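Local structure of maquette-3 (Escherichia coli, 6Z0C) at residues Q26-R29 / E30-I34. The protein is an artificial four-helix bundle with no known natural function, apparently made in work on how buried charged networks can be designed into proteins. Residues are numbered along the deposited sequence; the frame is centred on the assembly and turned at random.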
loop_
_atom_site.group_PDB
_atom_site.type_symbol
_atom_site.label_atom_id
_atom_site.label_comp_id
_atom_site.label_asym_id
_atom_site.label_seq_id
_atom_site.Cartn_x
_atom_site.Cartn_y
_atom_site.Cartn_z
ATOM N N GLN A 26 -4.101 6.371 5.552
ATOM C CA GLN A 26 -5.466 6.404 6.143
ATOM C C GLN A 26 -6.166 5.066 5.884
ATOM O O GLN A 26 -6.814 4.559 6.818
ATOM C CB GLN A 26 -6.292 7.570 5.594
ATOM C CG GLN A 26 -7.689 7.667 6.200
ATOM C CD GLN A 26 -7.672 7.828 7.702
ATOM O OE1 GLN A 26 -6.762 8.426 8.275
ATOM N NE2 GLN A 26 -8.687 7.291 8.358
ATOM N N LEU A 27 -6.052 4.513 4.672
ATOM C CA LEU A 27 -6.713 3.226 4.321
ATOM C C LEU A 27 -6.083 2.096 5.146
ATOM O O LEU A 27 -6.832 1.245 5.636
ATOM C CB LEU A 27 -6.617 2.968 2.813
ATOM C CG LEU A 27 -7.216 1.647 2.325
ATOM C CD1 LEU A 27 -8.612 1.418 2.889
ATOM C CD2 LEU A 27 -7.255 1.604 0.801
ATOM N N ILE A 28 -4.760 2.103 5.337
ATOM C CA ILE A 28 -4.071 1.099 6.201
ATOM C C ILE A 28 -4.631 1.194 7.627
ATOM O O ILE A 28 -4.895 0.133 8.221
ATOM C CB ILE A 28 -2.543 1.265 6.174
ATOM C CG1 ILE A 28 -1.960 0.874 4.814
ATOM C CG2 ILE A 28 -1.914 0.459 7.299
ATOM C CD1 ILE A 28 -0.541 1.335 4.599
ATOM N N ARG A 29 -4.800 2.408 8.160
ATOM C CA ARG A 29 -5.364 2.624 9.523
ATOM C C ARG A 29 -6.768 2.008 9.591
ATOM O O ARG A 29 -7.062 1.340 10.593
ATOM C CB ARG A 29 -5.382 4.111 9.891
ATOM C CG ARG A 29 -4.049 4.638 10.401
ATOM C CD ARG A 29 -4.194 5.968 11.118
ATOM N NE ARG A 29 -4.553 7.021 10.181
ATOM C CZ ARG A 29 -3.693 7.711 9.432
ATOM N NH1 ARG A 29 -4.145 8.637 8.604
ATOM N NH2 ARG A 29 -2.391 7.483 9.510
ATOM N N GLU A 30 -7.590 2.205 8.554
ATOM C CA GLU A 30 -8.978 1.668 8.490
ATOM C C GLU A 30 -8.926 0.137 8.420
ATOM O O GLU A 30 -9.751 -0.509 9.090
ATOM C CB GLU A 30 -9.743 2.286 7.319
ATOM C CG GLU A 30 -10.101 3.741 7.566
ATOM C CD GLU A 30 -10.616 4.528 6.373
ATOM O OE1 GLU A 30 -11.049 5.682 6.580
ATOM O OE2 GLU A 30 -10.574 4.000 5.242
ATOM N N LEU A 31 -7.980 -0.420 7.660
ATOM C CA LEU A 31 -7.783 -1.890 7.529
ATOM C C LEU A 31 -7.363 -2.477 8.877
ATOM O O LEU A 31 -7.882 -3.539 9.246
ATOM C CB LEU A 31 -6.725 -2.181 6.462
ATOM C CG LEU A 31 -7.267 -2.441 5.062
ATOM C CD1 LEU A 31 -6.122 -2.597 4.078
ATOM C CD2 LEU A 31 -8.161 -3.673 5.043
ATOM N N LEU A 32 -6.437 -1.817 9.571
ATOM C CA LEU A 32 -5.970 -2.251 10.913
ATOM C C LEU A 32 -7.160 -2.299 11.879
ATOM O O LEU A 32 -7.293 -3.309 12.607
ATOM C CB LEU A 32 -4.876 -1.294 11.392
ATOM C CG LEU A 32 -3.506 -1.514 10.753
ATOM C CD1 LEU A 32 -2.598 -0.316 10.978
ATOM C CD2 LEU A 32 -2.860 -2.780 11.296
ATOM N N LYS A 33 -8.003 -1.264 11.867
ATOM C CA LYS A 33 -9.190 -1.165 12.759
ATOM C C LYS A 33 -10.115 -2.362 12.504
ATOM O O LYS A 33 -10.400 -3.091 13.473
ATOM C CB LYS A 33 -9.914 0.170 12.566
ATOM C CG LYS A 33 -11.068 0.417 13.532
ATOM C CD LYS A 33 -11.790 1.733 13.312
ATOM C CE LYS A 33 -10.877 2.941 13.379
ATOM N NZ LYS A 33 -11.646 4.208 13.366
ATOM N N ILE A 34 -10.560 -2.583 11.262
ATOM C CA ILE A 34 -11.517 -3.690 10.958
ATOM C C ILE A 34 -10.845 -5.038 11.245
ATOM O O ILE A 34 -11.539 -5.926 11.764
ATOM C CB ILE A 34 -12.107 -3.645 9.531
ATOM C CG1 ILE A 34 -13.117 -4.784 9.349
ATOM C CG2 ILE A 34 -11.026 -3.676 8.462
ATOM C CD1 ILE A 34 -14.030 -4.644 8.154
#
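Gln26 and Glu30 reach each other through different first torsions: Gln26 carries CG away from its own backbone N (chi1 -178°) and then bends at chi2, whereas Glu30 keeps CG beside its backbone N (chi1 -72°) and runs on extended, back toward the preceding turn. The amide NE2 of Gln26 thus meets OE1 of Glu30 at 3.4 Å, a straight but weak hydrogen bond, with the amide and carboxylate planes 82° apart. The other end of the same amide is engaged by Arg29, whose NH1 donates to Gln26 OE1 at 2.6 Å, while NE adds a weak second bond. That oxygen lies at the edge of the guanidinium, in its plane. A glutamine suits the middle of this hydrogen-bonded trio because it accepts from the arginine and donates to the glutamate; the short bond at its oxygen, helped by the weak one at NE2, should limit rotation of the amide. Arg29 and Glu30, long and flexible, can span a helical turn from exposed positions. Leu27, Ile28 and Leu31 are buried and Leu32 is partly exposed; branched aliphatic side chains, with no polar group to satisfy, suit the sides facing other helices. Ile28 and Leu32 point the same way side by side, CG2 of Ile28 lying 3.8 Å from CD1 of Leu32, and both also touch helix 52-99. Leu27 and Leu31 instead pack on Leu172 of helix 152-194. Polar i to i+3 and i to i+4 links along an exposed face, backed by aliphatic residues turned toward neighbouring helices, mark an amphipathic helix of a four-helix bundle.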